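Local coordinates for acetoin utilization protein (Exiguobacterium sibiricum, PDB 2Q04) that probably transfers an acetyl group from acetyl-coenzyme A to an acceptor, as a GNAT-family enzyme that may take part in acetoin utilization, at residues E60-I65 with D123-H128; P93-L98 with V196-A201; K115-S120 with E157-H162; W140-S145 with W150-I155. All blocks are in the same frame, centred on the assembly; numbering follows the deposited sequence. Where two conformers were deposited one is given.

In the fold
From the N terminus, 60-65 opens contact 1 on strand 62-68. Contact 2 opens at 93-98 on strand 95-103 and contact 3 at 115-120 on helix 112-121, both before 123-128 closes contact 1; contact 1 therefore crosses each of them and touches both. Contact 4 opens and closes (140-145 with 150-155) within the loop that contact 3 closes at 157-162, and contact 3 in turn nests inside contact 2, closed last by 196-201. Contacts 1 and 2 reach the same mixed sheet, binding a 3-10 segment and helix 193-203 to it. Contact 3 pairs two helices, and contact 4 sits about 27 Å from contact 1, centre to centre.

Contact 1 (E60-I65 with D123-H128); sequences EGRIII and DPAMEH
Arg62, at the start of strand 62-68 in the GNAT-type sheet, reaches Asp123, just ahead of 3-10 segment 124-128, and Met126 within it; Asp123 introduces the segment with an Asx turn. The electrostatic part is a buried salt bridge gathered on one carboxylate oxygen. Asp123 OD2 lies at the guanidinium edge, 2.8 Å from Arg62 NH1 and 3.1 Å from Arg62 NH2. Both hydrogen bonds are weak, with N-H...O angles of 130° and 122°, as expected when a single oxygen is shared by two guanidinium nitrogens. The two planes are 29° apart. OD2 also accepts from the backbone N of Gln6, so three N-H groups converge on it, and the concentration of donors would be expected to stabilise the carboxylate form.

The other oxygen shapes the turn. Ala125 N gives a nearly straight hydrogen bond of 3.0 Å to Asp123 OD1, arriving from above the carboxylate plane, while Met126 N bonds to Asp123 O at 3.0 Å.

Packing completes the contact. With its chain extended from CG to NE, Arg62 runs past selenomethionine Met126 with the two side chains heading in opposite directions; Met126 bends at its second and third torsions, and SE lies over one guanidinium face. Met126 SE is 3.4 Å from Arg62 NH1, and Ala125 CB approaches Arg62 NH2 obliquely at 3.6 Å.

Contact 2 (P93-L98 with V196-A201); sequences PYILEL and VAHFDA
His198 and Phe199, which meet Ile95, lie within the helical turn closed by the 2.9 Å hydrogen bond from Asp200 N to Val196 O. A second polar bond bears directly on the contact: His198 NE2 is hydrogen-bonded to the carbonyl oxygen of Glu89, which restrains the imidazole. CD2, the ring carbon next to NE2, comes to 3.5 Å from Ile95 CD1. The methyl approaches the ring obliquely, the two side chains crossing at about a right angle.

This joins helix 193-203 to the beginning of strand 95-103, part of the mixed sheet in the GNAT-type core. Ile95 is directed at the helix: CG1 stands anti to the carbonyl carbon (chi1 -69°) and the chain runs on extended (chi2 -180°), which makes CD1 the atom that spans the gap. The same methyl is 4.5 Å from Phe199 CB, a looser apolar contact at the root of that side chain. The Phe199 ring goes elsewhere, meeting Phe168 edge-to-face and touching Leu130 on the neighbouring strand, whereas Val195 and Leu202 add further apolar contacts to Ile95. A calcium ion lies about 6 Å from the His198 side chain, and Glu89 falls between Ser88 and Gly90, both ligands of a bound calcium.

Contact 3 (K115-S120 with E157-H162); sequences KLLEVS and EKMMNH
Leu117 has CG anti to its carbonyl carbon (chi1 -69°) and one methyl continuing extended from the chain (chi2 172°); together these torsions carry CD1 onto the backbone of helix 149-162 at Met159 and Met160. Leu117 belongs to helix 112-121, which connects strand 95-103 to its parallel neighbour 130-135 as a beta-alpha-beta crossover of the GNAT-type core, and the contact packs a later helix beside it.

The evidence for close packing centres on that one methyl. Leu117 CD1 is 3.3 Å from the carbonyl oxygen of Met159 and 3.9 Å from Met160 CA, so a branched side chain rests directly on a helical turn. The nearest CA atoms, those of Leu117 and His162, are 7.4 Å apart. Two selenomethionine side chains touch the methyl more loosely. Met159 CG lies 4.3 Å from Leu117 CD1, and Met160 SE lies 4.2 Å from the same atom although the Met160 side chain leaves its backbone away from helix 112-121.

Both Leu117 and Met160 also touch Leu98, which places the contact over strand 95-103, and Met159 and Met160 reach Ile101 further along it. No hydrogen bond joins the two segments. On the first helix Leu116 O is gripped twice, from opposite faces of its carbonyl plane: Ser120 N approaches to 3.2 Å, while Ser120 OG donates a shorter hydrogen bond of 2.9 Å, tilted 28° from that plane.

Contact 4 (W140-S145 with W150-I155); sequences WDLKGS and WDYRKI. With EDO (1,2-ethanediol), chain J.
Helix 149-162 turns back alongside the capped start of short helix 142-145, with Trp140 just ahead of the cap stacked against Tyr152. Asp141 is the N-cap: its OD1 accepts a hydrogen bond from Gly144 N at 3.1 Å, met from above the carboxylate plane.

Across the contact, the five-membered ring of Trp140 and the Tyr152 ring form an offset stack, centroids 4.2 Å apart and planes at 21°. Tyr152 holds CG anti to its backbone N (chi1 -173°), which sends the ring out from its helix over the indole, where Tyr152 CE1 comes to 3.3 Å from Trp140 CD2. The same tyrosine face takes a CH-pi contact from Trp140 CB, 3.9 Å from the ring centroid and 16° off its normal. At the six-membered end of the indole, Trp140 CH2 meets Arg153 CB at 4.2 Å.

Polar ends are held from outside: Trp140 NE1 bonds to Glu135 OE1 and Arg153 NH1 to Ala180 O. A 1,2-ethanediol, probably from the crystallisation liquor, lies at the tyrosine edge and also bonds to Glu135 OE1, but its bond to Tyr152 OH is weak and doubtful. Leu142 finishes the packing at the base of the ring, with CD2 obliquely placed 3.5 Å from Tyr152 CB.

Contact 1 (E60-I65 with D123-H128)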
# COMPACT_ATOMS: atom_id res chain seq x y z
N GLU A 60 -5.88 -13.32 -2.55
CA GLU A 60 -6.25 -11.91 -2.73
C GLU A 60 -5.02 -11.00 -3.00
O GLU A 60 -5.17 -9.83 -3.38
CB GLU A 60 -7.01 -11.40 -1.49
CG GLU A 60 -6.11 -10.95 -0.29
CD GLU A 60 -5.45 -12.11 0.47
OE1 GLU A 60 -5.75 -13.30 0.16
OE2 GLU A 60 -4.65 -11.83 1.38
N GLY A 61 -3.81 -11.56 -2.82
CA GLY A 61 -2.57 -10.78 -2.89
C GLY A 61 -2.28 -10.14 -4.25
O GLY A 61 -2.48 -10.75 -5.28
N ARG A 62 -1.80 -8.89 -4.22
CA ARG A 62 -1.42 -8.16 -5.43
C ARG A 62 -0.13 -7.39 -5.20
O ARG A 62 -0.03 -6.57 -4.25
CB ARG A 62 -2.51 -7.18 -5.84
CG ARG A 62 -3.81 -7.82 -6.10
CD ARG A 62 -4.78 -6.87 -6.68
NE ARG A 62 -6.00 -7.54 -7.10
CZ ARG A 62 -6.84 -7.09 -8.03
NH1 ARG A 62 -6.58 -5.96 -8.68
NH2 ARG A 62 -7.93 -7.80 -8.34
N ILE A 63 0.84 -7.60 -6.08
CA ILE A 63 2.09 -6.86 -6.05
C ILE A 63 2.26 -6.11 -7.38
O ILE A 63 2.40 -6.72 -8.42
CB ILE A 63 3.31 -7.81 -5.85
CG1 ILE A 63 3.19 -8.59 -4.51
CG2 ILE A 63 4.63 -7.02 -5.91
CD1 ILE A 63 3.31 -7.72 -3.26
N ILE A 64 2.16 -4.80 -7.32
CA ILE A 64 2.45 -3.96 -8.47
C ILE A 64 3.85 -3.39 -8.27
O ILE A 64 4.21 -2.97 -7.17
CB ILE A 64 1.40 -2.80 -8.61
CG1 ILE A 64 0.05 -3.34 -9.11
CG2 ILE A 64 1.91 -1.72 -9.58
CD1 ILE A 64 -0.64 -4.30 -8.14
N ILE A 65 4.65 -3.42 -9.34
CA ILE A 65 6.07 -3.05 -9.25
C ILE A 65 6.46 -1.92 -10.18
O ILE A 65 5.84 -1.73 -11.22
CB ILE A 65 6.97 -4.26 -9.57
CG1 ILE A 65 6.74 -4.73 -11.03
CG2 ILE A 65 6.71 -5.39 -8.58
CD1 ILE A 65 7.68 -5.81 -11.47
N ASP A 123 -7.55 -1.84 -12.33
CA ASP A 123 -8.39 -3.03 -12.25
C ASP A 123 -9.76 -2.66 -11.65
O ASP A 123 -9.84 -2.22 -10.49
CB ASP A 123 -7.71 -4.10 -11.39
CG ASP A 123 -8.39 -5.47 -11.50
OD1 ASP A 123 -9.56 -5.53 -11.92
OD2 ASP A 123 -7.75 -6.48 -11.16
N PRO A 124 -10.85 -2.84 -12.44
CA PRO A 124 -12.19 -2.52 -11.95
C PRO A 124 -12.57 -3.28 -10.67
O PRO A 124 -13.53 -2.92 -10.00
CB PRO A 124 -13.11 -2.95 -13.10
CG PRO A 124 -12.23 -3.01 -14.30
CD PRO A 124 -10.87 -3.35 -13.83
N ALA A 125 -11.82 -4.35 -10.36
CA ALA A 125 -12.06 -5.17 -9.15
C ALA A 125 -11.80 -4.40 -7.89
O ALA A 125 -12.40 -4.67 -6.86
CB ALA A 125 -11.20 -6.42 -9.18
N MSE A 126 -10.90 -3.41 -7.97
CA MSE A 126 -10.52 -2.60 -6.78
C MSE A 126 -11.69 -1.75 -6.26
O MSE A 126 -11.68 -1.30 -5.10
CB MSE A 126 -9.33 -1.69 -7.11
CG MSE A 126 -8.12 -2.43 -7.59
SE MSE A 126 -7.53 -3.73 -6.32
CE MSE A 126 -6.09 -2.77 -5.51
N GLU A 127 -12.70 -1.53 -7.12
CA GLU A 127 -13.87 -0.75 -6.73
C GLU A 127 -14.80 -1.52 -5.82
O GLU A 127 -15.71 -0.94 -5.22
CB GLU A 127 -14.64 -0.28 -7.97
CG GLU A 127 -13.86 0.71 -8.86
CD GLU A 127 -13.61 2.08 -8.18
OE1 GLU A 127 -14.06 2.28 -7.02
OE2 GLU A 127 -12.97 2.95 -8.81
N HIS A 128 -14.57 -2.83 -5.70
CA HIS A 128 -15.40 -3.68 -4.84
C HIS A 128 -14.83 -3.79 -3.42
O HIS A 128 -15.45 -4.40 -2.54
CB HIS A 128 -15.54 -5.06 -5.46
CG HIS A 128 -16.26 -5.07 -6.76
ND1 HIS A 128 -17.62 -5.29 -6.86
CD2 HIS A 128 -15.82 -4.85 -8.03
CE1 HIS A 128 -17.98 -5.23 -8.13
NE2 HIS A 128 -16.91 -4.96 -8.86

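Contact 2 (P93-L98 with V196-A201)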
# COMPACT_ATOMS: atom_id res chain seq x y z
N PRO A 93 -14.74 -9.93 3.88
CA PRO A 93 -13.81 -10.13 2.77
C PRO A 93 -13.72 -8.93 1.78
O PRO A 93 -12.98 -9.01 0.79
CB PRO A 93 -14.38 -11.36 2.06
CG PRO A 93 -15.84 -11.32 2.35
CD PRO A 93 -16.01 -10.66 3.68
N TYR A 94 -14.47 -7.85 2.06
CA TYR A 94 -14.44 -6.65 1.21
C TYR A 94 -13.44 -5.62 1.74
O TYR A 94 -13.31 -4.54 1.17
CB TYR A 94 -15.83 -6.03 1.11
CG TYR A 94 -16.86 -6.93 0.45
CD1 TYR A 94 -16.91 -7.05 -0.93
CD2 TYR A 94 -17.77 -7.64 1.21
CE1 TYR A 94 -17.83 -7.87 -1.53
CE2 TYR A 94 -18.69 -8.46 0.63
CZ TYR A 94 -18.72 -8.57 -0.75
OH TYR A 94 -19.65 -9.39 -1.35
N ILE A 95 -12.77 -5.94 2.83
CA ILE A 95 -11.76 -5.06 3.38
C ILE A 95 -10.36 -5.57 3.02
O ILE A 95 -9.97 -6.69 3.38
CB ILE A 95 -11.92 -4.89 4.91
CG1 ILE A 95 -13.20 -4.09 5.21
CG2 ILE A 95 -10.70 -4.17 5.51
CD1 ILE A 95 -13.46 -3.86 6.67
N LEU A 96 -9.62 -4.74 2.27
CA LEU A 96 -8.31 -5.09 1.78
C LEU A 96 -7.30 -4.08 2.30
O LEU A 96 -7.63 -2.92 2.49
CB LEU A 96 -8.32 -5.06 0.24
CG LEU A 96 -7.15 -5.70 -0.49
CD1 LEU A 96 -7.13 -7.20 -0.28
CD2 LEU A 96 -7.23 -5.38 -1.96
N GLU A 97 -6.08 -4.52 2.55
CA GLU A 97 -5.05 -3.61 3.03
C GLU A 97 -3.98 -3.35 1.98
O GLU A 97 -3.47 -4.26 1.36
CB GLU A 97 -4.40 -4.12 4.32
CG GLU A 97 -3.42 -3.09 4.95
CD GLU A 97 -2.60 -3.66 6.10
OE1 GLU A 97 -2.78 -4.84 6.43
OE2 GLU A 97 -1.74 -2.92 6.63
N LEU A 98 -3.72 -2.07 1.73
CA LEU A 98 -2.56 -1.66 1.02
C LEU A 98 -1.44 -1.79 2.01
O LEU A 98 -1.30 -0.96 2.91
CB LEU A 98 -2.72 -0.20 0.55
CG LEU A 98 -1.66 0.40 -0.41
CD1 LEU A 98 -2.11 1.79 -0.86
CD2 LEU A 98 -0.27 0.48 0.24
N VAL A 196 -18.55 -0.37 5.00
CA VAL A 196 -18.09 0.91 5.51
C VAL A 196 -18.37 1.03 6.99
O VAL A 196 -17.56 1.56 7.75
CB VAL A 196 -18.75 2.08 4.77
CG1 VAL A 196 -18.44 3.41 5.48
CG2 VAL A 196 -18.30 2.12 3.32
N ALA A 197 -19.53 0.54 7.41
CA ALA A 197 -19.91 0.57 8.82
C ALA A 197 -18.96 -0.27 9.64
O ALA A 197 -18.63 0.08 10.77
CB ALA A 197 -21.34 0.09 8.99
N HIS A 198 -18.55 -1.41 9.09
CA HIS A 198 -17.62 -2.29 9.76
C HIS A 198 -16.28 -1.60 9.91
O HIS A 198 -15.66 -1.67 10.96
CB HIS A 198 -17.45 -3.57 8.97
CG HIS A 198 -16.55 -4.57 9.63
ND1 HIS A 198 -16.71 -4.96 10.94
CD2 HIS A 198 -15.53 -5.32 9.14
CE1 HIS A 198 -15.80 -5.88 11.23
NE2 HIS A 198 -15.08 -6.11 10.16
N PHE A 199 -15.85 -0.92 8.85
CA PHE A 199 -14.60 -0.17 8.89
C PHE A 199 -14.65 0.90 9.96
O PHE A 199 -13.68 1.09 10.69
CB PHE A 199 -14.32 0.46 7.52
CG PHE A 199 -13.18 1.47 7.53
CD1 PHE A 199 -11.88 1.07 7.85
CD2 PHE A 199 -13.40 2.79 7.19
CE1 PHE A 199 -10.83 1.99 7.84
CE2 PHE A 199 -12.34 3.71 7.19
CZ PHE A 199 -11.06 3.30 7.51
N ASP A 200 -15.77 1.61 10.06
CA ASP A 200 -15.95 2.65 11.10
C ASP A 200 -15.84 2.03 12.49
O ASP A 200 -15.33 2.65 13.40
CB ASP A 200 -17.32 3.34 10.97
CG ASP A 200 -17.40 4.28 9.78
OD1 ASP A 200 -16.35 4.75 9.29
OD2 ASP A 200 -18.55 4.56 9.33
N ALA A 201 -16.38 0.82 12.64
CA ALA A 201 -16.34 0.11 13.91
C ALA A 201 -14.91 -0.34 14.27
O ALA A 201 -14.57 -0.45 15.44
CB ALA A 201 -17.27 -1.09 13.86

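Contact 3 (K115-S120 with E157-H162)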
# COMPACT_ATOMS: atom_id res chain seq x y z
N LYS A 115 2.01 6.80 -9.73
CA LYS A 115 1.73 5.86 -10.83
C LYS A 115 1.56 4.46 -10.34
O LYS A 115 0.78 3.70 -10.88
CB LYS A 115 2.84 5.89 -11.87
CG LYS A 115 2.60 6.85 -12.98
CD LYS A 115 1.58 6.31 -13.98
CE LYS A 115 1.43 7.24 -15.17
NZ LYS A 115 0.58 6.66 -16.23
N LEU A 116 2.38 4.08 -9.39
CA LEU A 116 2.25 2.78 -8.76
C LEU A 116 0.80 2.60 -8.29
O LEU A 116 0.20 1.55 -8.53
CB LEU A 116 3.20 2.70 -7.56
CG LEU A 116 4.13 1.50 -7.42
CD1 LEU A 116 4.64 1.03 -8.71
CD2 LEU A 116 5.29 1.87 -6.50
N LEU A 117 0.23 3.65 -7.69
CA LEU A 117 -1.15 3.60 -7.20
C LEU A 117 -2.15 3.64 -8.36
O LEU A 117 -3.18 2.97 -8.31
CB LEU A 117 -1.43 4.76 -6.23
CG LEU A 117 -0.72 4.71 -4.85
CD1 LEU A 117 -0.95 6.03 -4.10
CD2 LEU A 117 -1.19 3.53 -4.02
N GLU A 118 -1.86 4.44 -9.39
CA GLU A 118 -2.73 4.53 -10.58
C GLU A 118 -2.93 3.16 -11.23
O GLU A 118 -4.05 2.74 -11.48
CB GLU A 118 -2.15 5.50 -11.62
CG GLU A 118 -2.40 6.97 -11.34
CD GLU A 118 -1.84 7.88 -12.44
OE1 GLU A 118 -1.87 7.48 -13.64
OE2 GLU A 118 -1.38 9.00 -12.12
N VAL A 119 -1.82 2.50 -11.52
CA VAL A 119 -1.86 1.20 -12.18
C VAL A 119 -2.54 0.15 -11.30
O VAL A 119 -3.19 -0.77 -11.80
CB VAL A 119 -0.42 0.72 -12.54
CG1 VAL A 119 -0.44 -0.70 -13.10
CG2 VAL A 119 0.21 1.67 -13.54
N SER A 120 -2.42 0.32 -9.98
CA SER A 120 -3.08 -0.57 -9.04
C SER A 120 -4.61 -0.45 -9.12
O SER A 120 -5.31 -1.45 -9.00
CB SER A 120 -2.60 -0.28 -7.61
OG SER A 120 -1.25 -0.67 -7.42
N GLU A 157 0.77 11.86 2.20
CA GLU A 157 -0.70 11.84 2.23
C GLU A 157 -1.27 12.25 0.89
O GLU A 157 -2.19 11.62 0.39
CB GLU A 157 -1.26 12.73 3.35
CG GLU A 157 -2.75 12.46 3.67
CD GLU A 157 -3.34 13.45 4.70
OE1 GLU A 157 -2.57 14.00 5.52
OE2 GLU A 157 -4.58 13.66 4.70
N LYS A 158 -0.67 13.26 0.27
CA LYS A 158 -1.10 13.71 -1.04
C LYS A 158 -0.81 12.64 -2.12
O LYS A 158 -1.58 12.51 -3.08
CB LYS A 158 -0.45 15.06 -1.36
CG LYS A 158 -0.98 16.20 -0.43
CD LYS A 158 -0.18 17.51 -0.55
CE LYS A 158 -0.71 18.41 -1.67
NZ LYS A 158 -0.23 19.83 -1.51
N MSE A 159 0.23 11.84 -1.91
CA MSE A 159 0.50 10.72 -2.78
C MSE A 159 -0.62 9.73 -2.69
O MSE A 159 -1.14 9.28 -3.71
CB MSE A 159 1.80 10.03 -2.40
CG MSE A 159 2.12 8.87 -3.28
SE MSE A 159 3.58 7.85 -2.68
CE MSE A 159 2.80 7.07 -1.19
N MSE A 160 -0.97 9.35 -1.46
CA MSE A 160 -2.05 8.39 -1.20
C MSE A 160 -3.40 8.92 -1.74
O MSE A 160 -4.21 8.15 -2.24
CB MSE A 160 -2.16 8.11 0.29
CG MSE A 160 -0.98 7.31 0.87
SE MSE A 160 -0.87 5.48 0.11
CE MSE A 160 0.55 4.70 1.36
N ASN A 161 -3.61 10.22 -1.64
CA ASN A 161 -4.82 10.85 -2.16
C ASN A 161 -4.98 10.60 -3.65
O ASN A 161 -6.07 10.36 -4.12
CB ASN A 161 -4.83 12.36 -1.87
CG ASN A 161 -5.01 12.68 -0.36
OD1 ASN A 161 -4.72 13.78 0.09
ND2 ASN A 161 -5.51 11.72 0.40
N HIS A 162 -3.86 10.61 -4.38
CA HIS A 162 -3.89 10.35 -5.82
C HIS A 162 -4.39 8.93 -6.12
O HIS A 162 -4.99 8.69 -7.15
CB HIS A 162 -2.49 10.56 -6.45
CG HIS A 162 -2.16 12.00 -6.72
ND1 HIS A 162 -1.16 12.67 -6.04
CD2 HIS A 162 -2.68 12.89 -7.60
CE1 HIS A 162 -1.08 13.91 -6.48
NE2 HIS A 162 -2.00 14.08 -7.43

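Contact 4 (W140-S145 with W150-I155)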
# COMPACT_ATOMS: atom_id res chain seq x y z
N TRP A 140 9.66 5.38 7.95
CA TRP A 140 9.92 6.40 6.94
C TRP A 140 11.41 6.72 6.86
O TRP A 140 12.08 6.80 7.87
CB TRP A 140 9.14 7.68 7.26
CG TRP A 140 7.65 7.49 7.30
CD1 TRP A 140 6.94 6.45 6.75
CD2 TRP A 140 6.68 8.42 7.79
NE1 TRP A 140 5.59 6.64 6.95
CE2 TRP A 140 5.40 7.84 7.58
CE3 TRP A 140 6.76 9.66 8.43
CZ2 TRP A 140 4.21 8.47 7.98
CZ3 TRP A 140 5.57 10.29 8.83
CH2 TRP A 140 4.32 9.69 8.59
N ASP A 141 11.91 6.88 5.63
CA ASP A 141 13.33 7.19 5.40
C ASP A 141 13.56 8.69 5.40
O ASP A 141 13.89 9.28 4.38
CB ASP A 141 13.81 6.59 4.08
CG ASP A 141 15.32 6.69 3.90
OD1 ASP A 141 16.04 6.95 4.90
OD2 ASP A 141 15.79 6.50 2.76
N LEU A 142 13.39 9.30 6.56
CA LEU A 142 13.54 10.73 6.70
C LEU A 142 14.99 11.16 6.49
O LEU A 142 15.25 12.15 5.82
CB LEU A 142 13.06 11.17 8.09
CG LEU A 142 11.60 10.86 8.42
CD1 LEU A 142 11.30 11.17 9.86
CD2 LEU A 142 10.66 11.62 7.51
N LYS A 143 15.93 10.39 7.05
CA LYS A 143 17.37 10.69 6.93
C LYS A 143 17.81 10.71 5.47
O LYS A 143 18.61 11.55 5.06
CB LYS A 143 18.20 9.65 7.69
CG LYS A 143 19.71 9.91 7.67
N GLY A 144 17.30 9.77 4.68
CA GLY A 144 17.61 9.69 3.26
C GLY A 144 16.83 10.70 2.43
O GLY A 144 17.34 11.22 1.44
N SER A 145 15.58 10.97 2.83
CA SER A 145 14.71 11.93 2.11
C SER A 145 15.07 13.40 2.44
O SER A 145 14.74 14.31 1.68
CB SER A 145 13.24 11.67 2.46
N TRP A 150 6.75 16.09 9.37
CA TRP A 150 5.47 16.65 8.96
C TRP A 150 5.45 16.96 7.46
O TRP A 150 4.42 16.78 6.81
CB TRP A 150 5.16 17.89 9.82
CG TRP A 150 5.47 17.66 11.31
CD1 TRP A 150 6.59 18.06 11.98
CD2 TRP A 150 4.69 16.91 12.26
NE1 TRP A 150 6.54 17.64 13.30
CE2 TRP A 150 5.38 16.94 13.50
CE3 TRP A 150 3.46 16.24 12.19
CZ2 TRP A 150 4.89 16.31 14.65
CZ3 TRP A 150 2.97 15.61 13.35
CH2 TRP A 150 3.69 15.66 14.56
N ASP A 151 6.61 17.35 6.90
CA ASP A 151 6.74 17.51 5.44
C ASP A 151 6.57 16.16 4.78
O ASP A 151 5.90 16.05 3.75
CB ASP A 151 8.10 18.11 5.09
CG ASP A 151 8.32 19.46 5.72
OD1 ASP A 151 7.33 20.07 6.18
OD2 ASP A 151 9.48 19.91 5.78
N TYR A 152 7.16 15.13 5.38
CA TYR A 152 7.02 13.77 4.87
C TYR A 152 5.58 13.35 4.88
O TYR A 152 5.08 12.80 3.91
CB TYR A 152 7.84 12.79 5.72
CG TYR A 152 7.88 11.40 5.13
CD1 TYR A 152 6.78 10.55 5.24
CD2 TYR A 152 8.97 10.97 4.39
CE1 TYR A 152 6.77 9.29 4.65
CE2 TYR A 152 8.99 9.71 3.79
CZ TYR A 152 7.88 8.87 3.93
OH TYR A 152 7.88 7.63 3.34
N ARG A 153 4.91 13.58 6.01
CA ARG A 153 3.51 13.22 6.17
C ARG A 153 2.62 13.91 5.13
O ARG A 153 1.77 13.27 4.51
CB ARG A 153 3.04 13.56 7.60
CG ARG A 153 1.49 13.67 7.78
CD ARG A 153 0.78 12.36 7.50
NE ARG A 153 -0.67 12.54 7.44
CZ ARG A 153 -1.48 12.53 8.51
NH1 ARG A 153 -1.01 12.33 9.72
NH2 ARG A 153 -2.78 12.72 8.35
N LYS A 154 2.83 15.20 4.94
CA LYS A 154 2.04 15.98 3.99
C LYS A 154 2.22 15.46 2.55
O LYS A 154 1.24 15.29 1.82
CB LYS A 154 2.42 17.45 4.09
CG LYS A 154 1.98 18.10 5.44
CD LYS A 154 2.81 19.36 5.78
CE LYS A 154 2.57 19.80 7.22
NZ LYS A 154 3.49 20.90 7.65
N ILE A 155 3.46 15.14 2.20
CA ILE A 155 3.78 14.61 0.86
C ILE A 155 3.23 13.20 0.68
O ILE A 155 2.64 12.90 -0.33
CB ILE A 155 5.32 14.61 0.63
CG1 ILE A 155 5.83 16.06 0.58
CG2 ILE A 155 5.66 13.89 -0.66
CD1 ILE A 155 7.32 16.19 0.82
C1 EDO J . 7.38 5.00 3.37
O1 EDO J . 6.09 5.67 3.37
C2 EDO J . 7.19 3.50 3.46
O2 EDO J . 8.40 2.90 3.91